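Local atomic coordinates of heme oxygenase 1 (Synechocystis sp., PDB entry 1WE1), a protein that catalyses the oxygen-dependent opening of the heme ring to biliverdin IXalpha with release of iron and carbon monoxide, probably supplying the chromophore of the photosynthetic antennae. Residues 32-36 with 37-41; 127-130 with 131-134. All coordinates share one frame; numbering follows the deposited sequence.

Contact 1: 32-36 with 37-41; sequences GVVEK and NSYRK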
ATOM      1  N   GLY A  32     -14.619   8.681   8.689  1.00 51.68           N
ATOM      2  CA  GLY A  32     -14.964   7.627   9.620  1.00 51.22           C
ATOM      3  C   GLY A  32     -15.942   6.557   9.194  1.00 52.10           C
ATOM      4  O   GLY A  32     -16.250   5.666   9.983  1.00 53.79           O
ATOM      5  N   VAL A  33     -16.454   6.620   7.973  1.00 51.80           N
ATOM      6  CA  VAL A  33     -17.377   5.582   7.548  1.00 49.76           C
ATOM      7  C   VAL A  33     -16.673   4.537   6.664  1.00 51.58           C
ATOM      8  O   VAL A  33     -16.472   4.714   5.457  1.00 51.45           O
ATOM      9  CB  VAL A  33     -18.659   6.200   6.880  1.00 47.81           C
ATOM     10  CG1 VAL A  33     -18.375   7.565   6.363  1.00 46.63           C
ATOM     11  CG2 VAL A  33     -19.188   5.308   5.775  1.00 48.75           C
ATOM     12  N   VAL A  34     -16.247   3.465   7.326  1.00 51.86           N
ATOM     13  CA  VAL A  34     -15.583   2.329   6.701  1.00 52.62           C
ATOM     14  C   VAL A  34     -16.292   1.117   7.266  1.00 53.23           C
ATOM     15  O   VAL A  34     -16.812   1.154   8.379  1.00 53.74           O
ATOM     16  CB  VAL A  34     -14.076   2.233   7.067  1.00 52.24           C
ATOM     17  CG1 VAL A  34     -13.899   2.263   8.558  1.00 53.54           C
ATOM     18  CG2 VAL A  34     -13.486   0.935   6.528  1.00 50.67           C
ATOM     19  N   GLU A  35     -16.321   0.036   6.511  1.00 54.42           N
ATOM     20  CA  GLU A  35     -17.004  -1.137   6.997  1.00 53.70           C
ATOM     21  C   GLU A  35     -16.269  -2.415   6.650  1.00 51.67           C
ATOM     22  O   GLU A  35     -15.821  -2.617   5.521  1.00 51.30           O
ATOM     23  CB  GLU A  35     -18.441  -1.130   6.465  1.00 55.18           C
ATOM     24  CG  GLU A  35     -18.957  -2.445   5.902  1.00 59.75           C
ATOM     25  CD  GLU A  35     -18.656  -2.598   4.427  1.00 59.98           C
ATOM     26  OE1 GLU A  35     -18.237  -1.604   3.796  1.00 60.45           O
ATOM     27  OE2 GLU A  35     -18.854  -3.708   3.896  1.00 63.15           O
ATOM     28  N   LYS A  36     -16.145  -3.260   7.666  1.00 50.34           N
ATOM     29  CA  LYS A  36     -15.475  -4.548   7.594  1.00 50.23           C
ATOM     30  C   LYS A  36     -15.527  -5.330   6.270  1.00 49.34           C
ATOM     31  O   LYS A  36     -14.510  -5.834   5.817  1.00 48.94           O
ATOM     32  CB  LYS A  36     -15.991  -5.429   8.738  1.00 52.37           C
ATOM     33  CG  LYS A  36     -15.569  -6.888   8.645  1.00 59.20           C
ATOM     34  CD  LYS A  36     -16.235  -7.744   9.727  1.00 62.68           C
ATOM     35  CE  LYS A  36     -15.947  -9.237   9.526  1.00 61.93           C
ATOM     36  NZ  LYS A  36     -14.493  -9.579   9.558  1.00 60.93           N
ATOM     37  N   ASN A  37     -16.683  -5.432   5.628  1.00 49.16           N
ATOM     38  CA  ASN A  37     -16.734  -6.227   4.403  1.00 48.88           C
ATOM     39  C   ASN A  37     -16.019  -5.697   3.173  1.00 46.57           C
ATOM     40  O   ASN A  37     -15.366  -6.462   2.468  1.00 45.60           O
ATOM     41  CB  ASN A  37     -18.180  -6.576   4.063  1.00 50.31           C
ATOM     42  CG  ASN A  37     -18.823  -7.411   5.137  1.00 53.28           C
ATOM     43  OD1 ASN A  37     -18.288  -8.452   5.534  1.00 54.52           O
ATOM     44  ND2 ASN A  37     -19.968  -6.958   5.631  1.00 56.68           N
ATOM     45  N   SER A  38     -16.133  -4.406   2.892  1.00 44.27           N
ATOM     46  CA  SER A  38     -15.444  -3.877   1.730  1.00 43.58           C
ATOM     47  C   SER A  38     -13.945  -3.721   2.052  1.00 43.56           C
ATOM     48  O   SER A  38     -13.096  -4.139   1.269  1.00 41.92           O
ATOM     49  CB  SER A  38     -16.072  -2.546   1.294  1.00 43.39           C
ATOM     50  OG  SER A  38     -16.166  -1.630   2.367  1.00 41.99           O
ATOM     51  N   TYR A  39     -13.631  -3.168   3.222  1.00 42.02           N
ATOM     52  CA  TYR A  39     -12.243  -2.966   3.640  1.00 42.18           C
ATOM     53  C   TYR A  39     -11.492  -4.286   3.729  1.00 42.13           C
ATOM     54  O   TYR A  39     -10.280  -4.342   3.606  1.00 42.11           O
ATOM     55  CB  TYR A  39     -12.213  -2.250   4.996  1.00 42.59           C
ATOM     56  CG  TYR A  39     -10.843  -2.145   5.639  1.00 43.83           C
ATOM     57  CD1 TYR A  39     -10.339  -3.180   6.428  1.00 42.71           C
ATOM     58  CD2 TYR A  39     -10.042  -1.014   5.443  1.00 44.29           C
ATOM     59  CE1 TYR A  39      -9.068  -3.093   7.003  1.00 44.15           C
ATOM     60  CE2 TYR A  39      -8.773  -0.917   6.013  1.00 43.83           C
ATOM     61  CZ  TYR A  39      -8.293  -1.956   6.788  1.00 43.91           C
ATOM     62  OH  TYR A  39      -7.042  -1.862   7.342  1.00 41.35           O
ATOM     63  N   ARG A  40     -12.235  -5.353   3.945  1.00 44.16           N
ATOM     64  CA  ARG A  40     -11.678  -6.691   4.065  1.00 44.22           C
ATOM     65  C   ARG A  40     -11.131  -7.144   2.703  1.00 43.62           C
ATOM     66  O   ARG A  40     -10.140  -7.873   2.617  1.00 40.74           O
ATOM     67  CB  ARG A  40     -12.804  -7.629   4.537  1.00 46.90           C
ATOM     68  CG  ARG A  40     -12.371  -9.004   4.953  1.00 48.16           C
ATOM     69  CD  ARG A  40     -13.474  -9.747   5.685  1.00 45.65           C
ATOM     70  NE  ARG A  40     -14.602 -10.127   4.845  1.00 44.69           N
ATOM     71  CZ  ARG A  40     -15.388 -11.170   5.116  1.00 45.47           C
ATOM     72  NH1 ARG A  40     -15.147 -11.910   6.192  1.00 43.69           N
ATOM     73  NH2 ARG A  40     -16.410 -11.479   4.326  1.00 42.74           N
ATOM     74  N   LYS A  41     -11.792  -6.702   1.637  1.00 43.55           N
ATOM     75  CA  LYS A  41     -11.387  -7.061   0.291  1.00 44.47           C
ATOM     76  C   LYS A  41     -10.140  -6.290  -0.128  1.00 43.73           C
ATOM     77  O   LYS A  41      -9.331  -6.775  -0.927  1.00 43.57           O
ATOM     78  CB  LYS A  41     -12.545  -6.817  -0.681  1.00 47.83           C
ATOM     79  CG  LYS A  41     -13.775  -7.665  -0.355  1.00 52.52           C
ATOM     80  CD  LYS A  41     -14.791  -7.735  -1.499  1.00 56.63           C
ATOM     81  CE  LYS A  41     -15.856  -8.798  -1.195  1.00 60.26           C
ATOM     82  NZ  LYS A  41     -16.672  -9.225  -2.375  1.00 62.61           N
TER

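Contact 2: 127-130 with 131-134; sequences RYLG and DLSG. With HEM (protoporphyrin IX containing Fe), chain H.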
ATOM      1  N   ARG A 127       4.245   2.248  -1.840  1.00 42.16           N
ATOM      2  CA  ARG A 127       3.632   1.536  -0.720  1.00 44.27           C
ATOM      3  C   ARG A 127       4.324   1.803   0.621  1.00 44.00           C
ATOM      4  O   ARG A 127       3.782   2.493   1.488  1.00 44.06           O
ATOM      5  CB  ARG A 127       3.590   0.024  -0.994  1.00 45.41           C
ATOM      6  CG  ARG A 127       2.534  -0.413  -2.024  1.00 45.73           C
ATOM      7  CD  ARG A 127       1.190   0.302  -1.822  1.00 46.85           C
ATOM      8  NE  ARG A 127       0.705   0.212  -0.443  1.00 48.13           N
ATOM      9  CZ  ARG A 127      -0.451   0.713  -0.008  1.00 47.74           C
ATOM     10  NH1 ARG A 127      -1.266   1.353  -0.836  1.00 46.02           N
ATOM     11  NH2 ARG A 127      -0.802   0.562   1.263  1.00 46.03           N
ATOM     12  N   TYR A 128       5.521   1.261   0.791  1.00 44.01           N
ATOM     13  CA  TYR A 128       6.276   1.438   2.028  1.00 44.55           C
ATOM     14  C   TYR A 128       6.445   2.862   2.566  1.00 44.92           C
ATOM     15  O   TYR A 128       6.183   3.095   3.744  1.00 45.06           O
ATOM     16  CB  TYR A 128       7.651   0.792   1.891  1.00 44.51           C
ATOM     17  CG  TYR A 128       7.578  -0.680   1.570  1.00 43.81           C
ATOM     18  CD1 TYR A 128       6.890  -1.554   2.398  1.00 43.33           C
ATOM     19  CD2 TYR A 128       8.190  -1.198   0.435  1.00 44.55           C
ATOM     20  CE1 TYR A 128       6.809  -2.907   2.108  1.00 44.90           C
ATOM     21  CE2 TYR A 128       8.116  -2.553   0.136  1.00 46.43           C
ATOM     22  CZ  TYR A 128       7.421  -3.399   0.980  1.00 45.38           C
ATOM     23  OH  TYR A 128       7.329  -4.737   0.691  1.00 47.30           O
ATOM     24  N   LEU A 129       6.872   3.822   1.748  1.00 45.40           N
ATOM     25  CA  LEU A 129       7.046   5.170   2.297  1.00 47.08           C
ATOM     26  C   LEU A 129       5.704   5.801   2.643  1.00 47.54           C
ATOM     27  O   LEU A 129       5.625   6.698   3.478  1.00 47.65           O
ATOM     28  CB  LEU A 129       7.854   6.080   1.348  1.00 48.07           C
ATOM     29  CG  LEU A 129       8.349   7.408   1.968  1.00 49.98           C
ATOM     30  CD1 LEU A 129       8.876   7.162   3.378  1.00 48.78           C
ATOM     31  CD2 LEU A 129       9.445   8.045   1.102  1.00 47.69           C
ATOM     32  N   GLY A 130       4.644   5.321   2.004  1.00 48.74           N
ATOM     33  CA  GLY A 130       3.318   5.833   2.304  1.00 49.36           C
ATOM     34  C   GLY A 130       2.782   5.174   3.564  1.00 49.91           C
ATOM     35  O   GLY A 130       2.167   5.831   4.405  1.00 50.26           O
ATOM     36  N   ASP A 131       3.011   3.866   3.685  1.00 49.39           N
ATOM     37  CA  ASP A 131       2.582   3.108   4.856  1.00 50.46           C
ATOM     38  C   ASP A 131       3.255   3.703   6.086  1.00 51.01           C
ATOM     39  O   ASP A 131       2.663   3.816   7.160  1.00 49.94           O
ATOM     40  CB  ASP A 131       3.027   1.641   4.765  1.00 51.13           C
ATOM     41  CG  ASP A 131       2.363   0.887   3.640  1.00 52.15           C
ATOM     42  OD1 ASP A 131       1.198   1.193   3.312  1.00 53.58           O
ATOM     43  OD2 ASP A 131       3.002  -0.040   3.104  1.00 53.15           O
ATOM     44  N   LEU A 132       4.517   4.064   5.904  1.00 50.09           N
ATOM     45  CA  LEU A 132       5.327   4.604   6.967  1.00 50.31           C
ATOM     46  C   LEU A 132       4.855   5.970   7.410  1.00 50.40           C
ATOM     47  O   LEU A 132       4.860   6.268   8.597  1.00 52.05           O
ATOM     48  CB  LEU A 132       6.779   4.675   6.495  1.00 51.64           C
ATOM     49  CG  LEU A 132       7.909   4.520   7.510  1.00 52.61           C
ATOM     50  CD1 LEU A 132       7.693   3.301   8.396  1.00 52.46           C
ATOM     51  CD2 LEU A 132       9.205   4.382   6.746  1.00 53.29           C
ATOM     52  N   SER A 133       4.423   6.789   6.464  1.00 50.61           N
ATOM     53  CA  SER A 133       3.993   8.148   6.774  1.00 51.42           C
ATOM     54  C   SER A 133       2.538   8.323   7.193  1.00 52.18           C
ATOM     55  O   SER A 133       2.231   9.186   8.026  1.00 50.98           O
ATOM     56  CB  SER A 133       4.264   9.052   5.576  1.00 52.51           C
ATOM     57  OG  SER A 133       5.601   8.920   5.140  1.00 54.90           O
ATOM     58  N   GLY A 134       1.646   7.527   6.602  1.00 51.68           N
ATOM     59  CA  GLY A 134       0.230   7.630   6.930  1.00 52.91           C
ATOM     60  C   GLY A 134      -0.261   6.559   7.889  1.00 52.69           C
ATOM     61  O   GLY A 134      -1.336   6.676   8.470  1.00 53.11           O
TER
HETATM   62  CHA HEM H 300       2.645  10.594   2.428  1.00 50.55           C
HETATM   63  CHB HEM H 300       1.429   6.934  -0.493  1.00 46.77           C
HETATM   64  CHC HEM H 300      -3.219   7.884   0.529  1.00 48.70           C
HETATM   65  CHD HEM H 300      -1.788  10.309   4.413  1.00 51.06           C
HETATM   66  C1A HEM H 300       2.752   9.603   1.428  1.00 48.65           C
HETATM   67  C2A HEM H 300       3.952   9.242   0.690  1.00 48.54           C
HETATM   68  C3A HEM H 300       3.597   8.241  -0.171  1.00 48.00           C
HETATM   69  C4A HEM H 300       2.182   7.948   0.102  1.00 47.97           C
HETATM   70  CMA HEM H 300       4.441   7.532  -1.187  1.00 44.47           C
HETATM   71  CAA HEM H 300       5.339   9.831   0.898  1.00 46.32           C
HETATM   72  CBA HEM H 300       5.563  11.240   0.296  1.00 46.58           C
HETATM   73  CGA HEM H 300       6.869  11.759   0.484  1.00 47.74           C
HETATM   74  O1A HEM H 300       7.659  11.682  -0.538  1.00 46.01           O
HETATM   75  O2A HEM H 300       7.265  12.256   1.557  1.00 47.50           O
HETATM   76  C1B HEM H 300       0.025   6.887  -0.506  1.00 46.77           C
HETATM   77  C2B HEM H 300      -0.771   6.039  -1.391  1.00 46.22           C
HETATM   78  C3B HEM H 300      -2.078   6.262  -1.065  1.00 47.44           C
HETATM   79  C4B HEM H 300      -2.070   7.302  -0.038  1.00 46.89           C
HETATM   80  CMB HEM H 300      -0.194   5.102  -2.422  1.00 44.17           C
HETATM   81  CAB HEM H 300      -3.324   5.566  -1.576  1.00 45.90           C
HETATM   82  CBB HEM H 300      -3.605   5.785  -3.086  1.00 47.21           C
HETATM   83  C1C HEM H 300      -3.253   8.556   1.725  1.00 49.09           C
HETATM   84  C2C HEM H 300      -4.444   8.829   2.515  1.00 51.87           C
HETATM   85  C3C HEM H 300      -4.049   9.703   3.463  1.00 52.66           C
HETATM   86  C4C HEM H 300      -2.604   9.721   3.456  1.00 50.91           C
HETATM   87  CMC HEM H 300      -5.810   8.219   2.265  1.00 48.94           C
HETATM   88  CAC HEM H 300      -4.943  10.549   4.372  1.00 52.37           C
HETATM   89  CBC HEM H 300      -5.259   9.797   5.697  1.00 54.90           C
HETATM   90  C1D HEM H 300      -0.413  10.604   4.241  1.00 53.11           C
HETATM   91  C2D HEM H 300       0.372  11.426   5.159  1.00 52.48           C
HETATM   92  C3D HEM H 300       1.621  11.468   4.630  1.00 53.72           C
HETATM   93  C4D HEM H 300       1.582  10.717   3.350  1.00 50.68           C
HETATM   94  CMD HEM H 300      -0.200  12.051   6.391  1.00 50.54           C
HETATM   95  CAD HEM H 300       2.876  12.127   5.151  1.00 56.87           C
HETATM   96  CBD HEM H 300       3.111  13.571   4.519  1.00 62.38           C
HETATM   97  CGD HEM H 300       4.406  14.082   4.775  1.00 67.00           C
HETATM   98  O1D HEM H 300       5.437  13.317   4.674  1.00 70.02           O
HETATM   99  O2D HEM H 300       4.564  15.294   5.099  1.00 67.47           O
HETATM  100  NA  HEM H 300       1.686   8.824   1.044  1.00 49.14           N
HETATM  101  NB  HEM H 300      -0.776   7.643   0.319  1.00 46.81           N
HETATM  102  NC  HEM H 300      -2.108   9.081   2.350  1.00 50.37           N
HETATM  103  ND  HEM H 300       0.365  10.156   3.175  1.00 50.15           N
HETATM  104 FE   HEM H 300      -0.199   8.944   1.719  1.00 47.18          FE
HETATM  105  O   HOH W   1       0.186   7.553   2.796  1.00 47.27           O

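Contact 1: 32-36 with 37-41
Glu-35 and Ser-38 meet across the first turn of a helix; Glu-35 is the N-cap residue, and its carboxylate accepts the capping bond from Ser-38 N. One oxygen, OE1, takes the hydroxyl of Ser-38 at 2.5 Å from OG, while the other, OE2, takes the backbone N of Ser-38 at 3.0 Å. Both donors lie above the carboxylate plane, the hydroxyl by 41° and the amide by 58°, and both come to the same face of the group. The bend of the Glu-35 chain at chi2 (-89°) folds the acid back onto the helix start. Ser-38 OG stands between its own backbone N and carbonyl carbon, which lets one carboxylate hold both its amide and its hydroxyl. A negative group at this end would be expected to interact well with the helix dipole. The carbonyl O of Glu-35 accepts the backbone N of Tyr-39 at 3.2 Å in a nearly straight bond, fixing the first full turn.

Beside this cap, Val-34 CG2 packs on Tyr-39 CB at 3.8 Å, and the phenol runs on to a hydrogen bond with Tyr-156. Further along the turn Lys-36 NZ and Arg-40 NH1 approach to 4.1 Å; both donate to the carbonyl O of Tyr-87, which probably offsets the nearness of the like charges. The stretch joins helix 24-30, ended by a Schellman motif with Gly-32 as C-prime residue, to helix 36-59. Glu-35 and Ser-38 face helix 207-222, whereas Val-34 packs between Phe-29 of helix 24-30 and the end of helix 120-146.

Contact 2: 127-130 with 131-134
Arg-127 NH2 and Asp-131 OD1 form a buried i to i+4 salt bridge at 2.9 Å, its hydrogen bond weak, with the guanidinium and carboxylate planes 55° apart. Tyr-50 OH completes the pair, bonding to both Arg-127 NE and Asp-131 OD2. The bends of the arginine at chi2 and chi3 (-43° and -51°) curl its end back to the acid. Replacing Asp-131 with an alanine would probably leave the buried guanidinium without its countercharge here and Tyr-50 short of one partner.

One turn on, Ser-133 OG donates to Leu-129 O at 2.8 Å, a carbonyl that also accepts Ser-133 N; a weak bond to Lys-168 adds to the hold on this hydroxyl. Gly-134 N bonds Gly-130 O at 2.8 Å, and the same carbonyl receives a 3.1 Å hydrogen bond from the water bound to the heme iron. Gly-130 CA lies 3.3 Å from heme C4A, where a side chain would strike the porphyrin, and Ser-133 CB rests against heme CAD. This glycine-bearing helix lying close over the distal face, opposite the axial His-17, is characteristic of the heme oxygenase fold.

Overall arrangement
From the N terminus, the chain passes through helix 24-30 and reaches contact 1, which caps the short connection and starts helix 36-59. Contact 2 comes much later, within helix 120-146, and closes no loop beyond its own helical turns. The two are therefore in series, neither nesting nor crossing, with centres about 20 Å apart and nearest atoms about 9 Å apart. Two helices nevertheless link them. Helix 36-59, begun at contact 1, carries Tyr-50 and Glu-54 to the polar side chains of contact 2, while helix 120-146 ends at Met-146, beside 32-36. Contact 1 lies peripherally; contact 2 lies in the core at the heme.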